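Cytochrome c (Hydrogenophilus thermoluteolus, PDB 2D0S) binds one covalently attached heme c and probably carries electrons, as other small bacterial cytochromes c do. Local coordinates at residues K26-A29 with K30-E34; Q62-E65 with A66-E69. All blocks are in the same frame, centred on the assembly; numbering follows the deposited sequence.

Interaction 1. Residues K26-A29 with K30-E34; sequences KDVA and KKYTE. With HEC (heme c), chain B.
V28 O lies at the edge of the Y32 ring, near its plane, 3.3 Å from Y32 CD2, and K31 CG sits over one face, 4.2 Å above the plane and offset toward the rim. With chi1 at 169°, V28 CG1 points away from its backbone N and reaches both Y32 CD2, at 3.8 Å, and the heme methyl CMA. At the far end of the ring Y32 OH gives a short hydrogen bond of 2.5 Å to O1A of a heme propionate, which also lies near the ring plane. K31 bends at its last torsion (chi4 -47°) and brings NZ to Y32 OH in a weak 3.0 Å bond. The backbone is the C-terminal turn of helix 25-31. K30 N bonds to K26 O, K31 N to D27 O, and Y32 N to V28 O at 3.0 Å. Y32 is the first residue to leave helical geometry. K30 runs extended past K26 O, and its NZ is 4.5 Å from D27 OD2, too far for a salt bridge. The tyrosine hydroxyl thus joins the helix end to the heme, and the nearby ammonium group of K31 would probably stabilise the propionate's negative charge.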
loop_
_atom_site.group_PDB
_atom_site.type_symbol
_atom_site.label_atom_id
_atom_site.label_comp_id
_atom_site.label_asym_id
_atom_site.label_seq_id
_atom_site.Cartn_x
_atom_site.Cartn_y
_atom_site.Cartn_z
ATOM N N LYS A 26 -1.088 -9.298 -0.589
ATOM C CA LYS A 26 -1.381 -10.324 -1.601
ATOM C C LYS A 26 -2.721 -10.054 -2.316
ATOM O O LYS A 26 -2.828 -10.254 -3.509
ATOM C CB LYS A 26 -1.380 -11.732 -0.977
ATOM C CG LYS A 26 -0.013 -12.407 -0.864
ATOM C CD LYS A 26 -0.205 -13.885 -0.416
ATOM C CE LYS A 26 1.060 -14.744 -0.607
ATOM N NZ LYS A 26 1.371 -15.032 -2.053
ATOM N N ASP A 27 -3.688 -9.495 -1.579
ATOM C CA ASP A 27 -4.994 -9.098 -2.178
ATOM C C ASP A 27 -4.828 -7.847 -3.055
ATOM O O ASP A 27 -5.493 -7.712 -4.105
ATOM C CB ASP A 27 -6.031 -8.782 -1.078
ATOM C CG ASP A 27 -6.897 -9.994 -0.691
ATOM O OD1 ASP A 27 -7.835 -9.789 0.119
ATOM O OD2 ASP A 27 -6.632 -11.141 -1.152
ATOM N N VAL A 28 -3.902 -6.972 -2.645
ATOM C CA VAL A 28 -3.627 -5.764 -3.434
ATOM C C VAL A 28 -2.997 -6.223 -4.747
ATOM O O VAL A 28 -3.474 -5.846 -5.800
ATOM C CB VAL A 28 -2.725 -4.717 -2.712
ATOM C CG1 VAL A 28 -2.244 -3.579 -3.746
ATOM C CG2 VAL A 28 -3.496 -4.065 -1.510
ATOM N N ALA A 29 -1.979 -7.090 -4.677
ATOM C CA ALA A 29 -1.359 -7.654 -5.889
ATOM C C ALA A 29 -2.381 -8.382 -6.811
ATOM O O ALA A 29 -2.221 -8.395 -8.025
ATOM C CB ALA A 29 -0.249 -8.593 -5.507
ATOM N N LYS A 30 -3.409 -9.011 -6.222
ATOM C CA LYS A 30 -4.452 -9.713 -6.993
ATOM C C LYS A 30 -5.432 -8.743 -7.678
ATOM O O LYS A 30 -5.953 -9.011 -8.747
ATOM C CB LYS A 30 -5.225 -10.681 -6.088
ATOM C CG LYS A 30 -4.561 -12.037 -5.968
ATOM C CD LYS A 30 -5.140 -12.860 -4.776
ATOM C CE LYS A 30 -4.148 -13.917 -4.335
ATOM N NZ LYS A 30 -4.693 -14.695 -3.139
ATOM N N LYS A 31 -5.628 -7.590 -7.084
ATOM C CA LYS A 31 -6.530 -6.654 -7.651
ATOM C C LYS A 31 -5.879 -5.768 -8.727
ATOM O O LYS A 31 -6.540 -5.339 -9.646
ATOM C CB LYS A 31 -7.148 -5.813 -6.556
ATOM C CG LYS A 31 -8.429 -5.122 -6.964
ATOM C CD LYS A 31 -9.254 -4.754 -5.728
ATOM C CE LYS A 31 -10.241 -3.597 -6.013
ATOM N NZ LYS A 31 -9.604 -2.421 -6.764
ATOM N N TYR A 32 -4.585 -5.468 -8.591
ATOM C CA TYR A 32 -3.959 -4.513 -9.514
ATOM C C TYR A 32 -2.856 -5.137 -10.313
ATOM O O TYR A 32 -2.383 -6.261 -9.978
ATOM C CB TYR A 32 -3.422 -3.318 -8.753
ATOM C CG TYR A 32 -4.472 -2.613 -7.977
ATOM C CD1 TYR A 32 -5.357 -1.740 -8.609
ATOM C CD2 TYR A 32 -4.635 -2.854 -6.611
ATOM C CE1 TYR A 32 -6.352 -1.091 -7.898
ATOM C CE2 TYR A 32 -5.620 -2.187 -5.879
ATOM C CZ TYR A 32 -6.469 -1.311 -6.528
ATOM O OH TYR A 32 -7.400 -0.618 -5.809
ATOM N N THR A 33 -2.312 -4.344 -11.249
ATOM C CA THR A 33 -1.079 -4.756 -11.938
ATOM C C THR A 33 -0.090 -3.565 -11.944
ATOM O O THR A 33 -0.435 -2.465 -11.504
ATOM C CB THR A 33 -1.296 -5.161 -13.363
ATOM O OG1 THR A 33 -1.675 -3.995 -14.091
ATOM C CG2 THR A 33 -2.385 -6.242 -13.485
ATOM N N GLU A 34 1.084 -3.763 -12.540
ATOM C CA GLU A 34 2.046 -2.658 -12.650
ATOM C C GLU A 34 1.442 -1.465 -13.430
ATOM O O GLU A 34 1.964 -0.362 -13.380
ATOM C CB GLU A 34 3.341 -3.111 -13.299
ATOM C CG GLU A 34 3.142 -3.763 -14.677
ATOM C CD GLU A 34 2.960 -5.322 -14.618
ATOM O OE1 GLU A 34 2.645 -5.878 -13.539
ATOM O OE2 GLU A 34 3.136 -5.969 -15.668
HETATM FE FE HEC B . -2.565 1.285 3.435
HETATM C CHA HEC B . -5.248 0.631 1.393
HETATM C CHB HEC B . -0.402 0.629 0.928
HETATM C CHC HEC B . -0.034 2.497 5.383
HETATM C CHD HEC B . -4.709 1.398 6.161
HETATM N NA HEC B . -2.767 0.729 1.575
HETATM C C1A HEC B . -3.972 0.498 0.887
HETATM C C2A HEC B . -3.662 0.122 -0.473
HETATM C C3A HEC B . -2.319 0.073 -0.604
HETATM C C4A HEC B . -1.733 0.477 0.675
HETATM C CMA HEC B . -1.511 -0.277 -1.892
HETATM C CAA HEC B . -4.724 -0.235 -1.556
HETATM C CBA HEC B . -5.203 1.085 -2.159
HETATM C CGA HEC B . -6.445 0.906 -2.987
HETATM O O1A HEC B . -6.774 -0.238 -3.370
HETATM O O2A HEC B . -7.083 1.928 -3.296
HETATM N NB HEC B . -0.597 1.545 3.213
HETATM C C1B HEC B . 0.111 1.219 2.075
HETATM C C2B HEC B . 1.463 1.679 2.243
HETATM C C3B HEC B . 1.580 2.175 3.488
HETATM C C4B HEC B . 0.265 2.140 4.093
HETATM C CMB HEC B . 2.569 1.412 1.201
HETATM C CAB HEC B . 2.859 2.710 4.218
HETATM C CBB HEC B . 3.548 3.839 3.416
HETATM N NC HEC B . -2.412 1.809 5.368
HETATM C C1C HEC B . -1.250 2.281 5.992
HETATM C C2C HEC B . -1.508 2.451 7.402
HETATM C C3C HEC B . -2.862 2.337 7.571
HETATM C C4C HEC B . -3.398 1.805 6.332
HETATM C CMC HEC B . -0.506 3.191 8.316
HETATM C CAC HEC B . -3.750 2.390 8.873
HETATM C CBC HEC B . -3.349 3.365 9.988
HETATM N ND HEC B . -4.715 1.085 3.735
HETATM C C1D HEC B . -5.350 1.220 4.956
HETATM C C2D HEC B . -6.769 1.036 4.768
HETATM C C3D HEC B . -6.920 0.763 3.291
HETATM C C4D HEC B . -5.592 0.807 2.731
HETATM C CMD HEC B . -7.855 1.118 5.852
HETATM C CAD HEC B . -8.204 0.569 2.498
HETATM C CBD HEC B . -8.550 1.920 1.902
HETATM C CGD HEC B . -9.821 1.739 1.087
HETATM O O1D HEC B . -10.684 0.964 1.557
HETATM O O2D HEC B . -9.958 2.364 -0.021
#

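Interaction 2. Residues Q62-E65 with A66-E69; sequences QVAE and ADIE
At the N-cap of helix 65-75, in this cytochrome c fold, A64 O accepts I68 N at 2.9 Å with an N-H...O angle of 165° and, weakly, D67 N, and E65 O accepts E69 N at 2.9 Å. V63, just before the cap, lays CG1 against I68 CG1 at 3.8 Å, and the two side chains cross at about a right angle. I68 CG1 is anti to its carbonyl carbon (chi1 -66°), which sets it beside V63 and 3.6 Å from A64 O. I68 also packs on V44 of helix 37-46. V63 CG1 meets D67 CB less closely, at 4.2 Å, and both V63 and D67 touch K8. The carboxylates of E65 and E69 have other partners: E65 OE2 forms a salt bridge with K45, and E69 OE1 one with R73. D67 sits at the third position after the cap, where a capping box has its acidic residue, but A64 has no side-chain oxygen to complete one. The other half, carboxylate to N-cap N-H, is relayed by a water that accepts from A64 N at 3.0 Å and donates to D67 OD2 at 2.8 Å.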
loop_
_atom_site.group_PDB
_atom_site.type_symbol
_atom_site.label_atom_id
_atom_site.label_comp_id
_atom_site.label_asym_id
_atom_site.label_seq_id
_atom_site.Cartn_x
_atom_site.Cartn_y
_atom_site.Cartn_z
ATOM N N GLN A 62 4.598 13.063 4.714
ATOM C CA GLN A 62 6.042 13.173 4.974
ATOM C C GLN A 62 6.899 11.999 4.490
ATOM O O GLN A 62 8.085 11.930 4.798
ATOM C CB GLN A 62 6.303 13.473 6.442
ATOM C CG GLN A 62 5.669 14.768 6.886
ATOM C CD GLN A 62 5.809 15.011 8.373
ATOM O OE1 GLN A 62 5.039 14.464 9.192
ATOM N NE2 GLN A 62 6.816 15.812 8.749
ATOM N N VAL A 63 6.321 11.115 3.692
ATOM C CA VAL A 63 7.072 9.963 3.161
ATOM C C VAL A 63 7.316 10.272 1.717
ATOM O O VAL A 63 6.409 10.760 1.029
ATOM C CB VAL A 63 6.275 8.599 3.337
ATOM C CG1 VAL A 63 7.075 7.367 2.755
ATOM C CG2 VAL A 63 5.946 8.373 4.801
ATOM N N ALA A 64 8.576 10.160 1.293
ATOM C CA ALA A 64 8.951 10.554 -0.049
ATOM C C ALA A 64 8.163 9.712 -1.012
ATOM O O ALA A 64 8.062 8.462 -0.858
ATOM C CB ALA A 64 10.499 10.386 -0.300
ATOM N N GLU A 65 7.598 10.383 -1.999
ATOM C CA GLU A 65 6.934 9.735 -3.088
ATOM C C GLU A 65 7.801 8.647 -3.791
ATOM O O GLU A 65 7.295 7.569 -4.158
ATOM C CB GLU A 65 6.432 10.808 -4.046
ATOM C CG GLU A 65 5.966 10.289 -5.376
ATOM C CD GLU A 65 5.191 11.339 -6.158
ATOM O OE1 GLU A 65 5.452 11.477 -7.380
ATOM O OE2 GLU A 65 4.362 12.047 -5.527
ATOM N N ALA A 66 9.120 8.852 -3.819
ATOM C CA ALA A 66 10.039 7.836 -4.345
ATOM C C ALA A 66 10.019 6.581 -3.508
ATOM O O ALA A 66 10.132 5.475 -4.038
ATOM C CB ALA A 66 11.422 8.389 -4.408
ATOM N N ASP A 67 9.885 6.738 -2.192
ATOM C CA ASP A 67 9.819 5.586 -1.310
ATOM C C ASP A 67 8.521 4.889 -1.428
ATOM O O ASP A 67 8.492 3.662 -1.508
ATOM C CB ASP A 67 10.025 5.985 0.123
ATOM C CG ASP A 67 11.460 6.397 0.402
ATOM O OD1 ASP A 67 12.336 6.119 -0.435
ATOM O OD2 ASP A 67 11.700 6.957 1.481
ATOM N N ILE A 68 7.430 5.660 -1.467
ATOM C CA ILE A 68 6.130 5.064 -1.640
ATOM C C ILE A 68 6.110 4.206 -2.920
ATOM O O ILE A 68 5.668 3.065 -2.898
ATOM C CB ILE A 68 5.009 6.124 -1.707
ATOM C CG1 ILE A 68 4.894 6.841 -0.367
ATOM C CG2 ILE A 68 3.703 5.447 -2.060
ATOM C CD1 ILE A 68 3.952 8.039 -0.394
ATOM N N GLU A 69 6.602 4.750 -4.031
ATOM C CA GLU A 69 6.564 3.992 -5.294
ATOM C C GLU A 69 7.368 2.680 -5.224
ATOM O O GLU A 69 6.919 1.655 -5.683
ATOM C CB GLU A 69 7.042 4.849 -6.451
ATOM C CG GLU A 69 6.953 4.172 -7.817
ATOM C CD GLU A 69 7.669 4.972 -8.886
ATOM O OE1 GLU A 69 8.024 4.403 -9.915
ATOM O OE2 GLU A 69 7.949 6.142 -8.642
HETATM O O HOH W 1 10.614 9.015 3.104
#

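How the interactions relate
The two contacts sit at opposite kinds of helix end. Interaction 1 is the C-terminal turn of helix 25-31, and interaction 2 is the N-terminal turn of helix 65-75. They share no element, lie on opposite sides of the chain's centre and do not touch; their centres are about 19 Å apart. Interaction 1 is partly buried and includes two residues of the heme pocket, so its chemistry turns on a ligand carboxylate. Interaction 2 is a surface contact with one buried residue, I68, whose side chain comes within about 5 Å of the heme, nearest atoms. Its polar groups are answered by water and by salt bridges rather than by the heme.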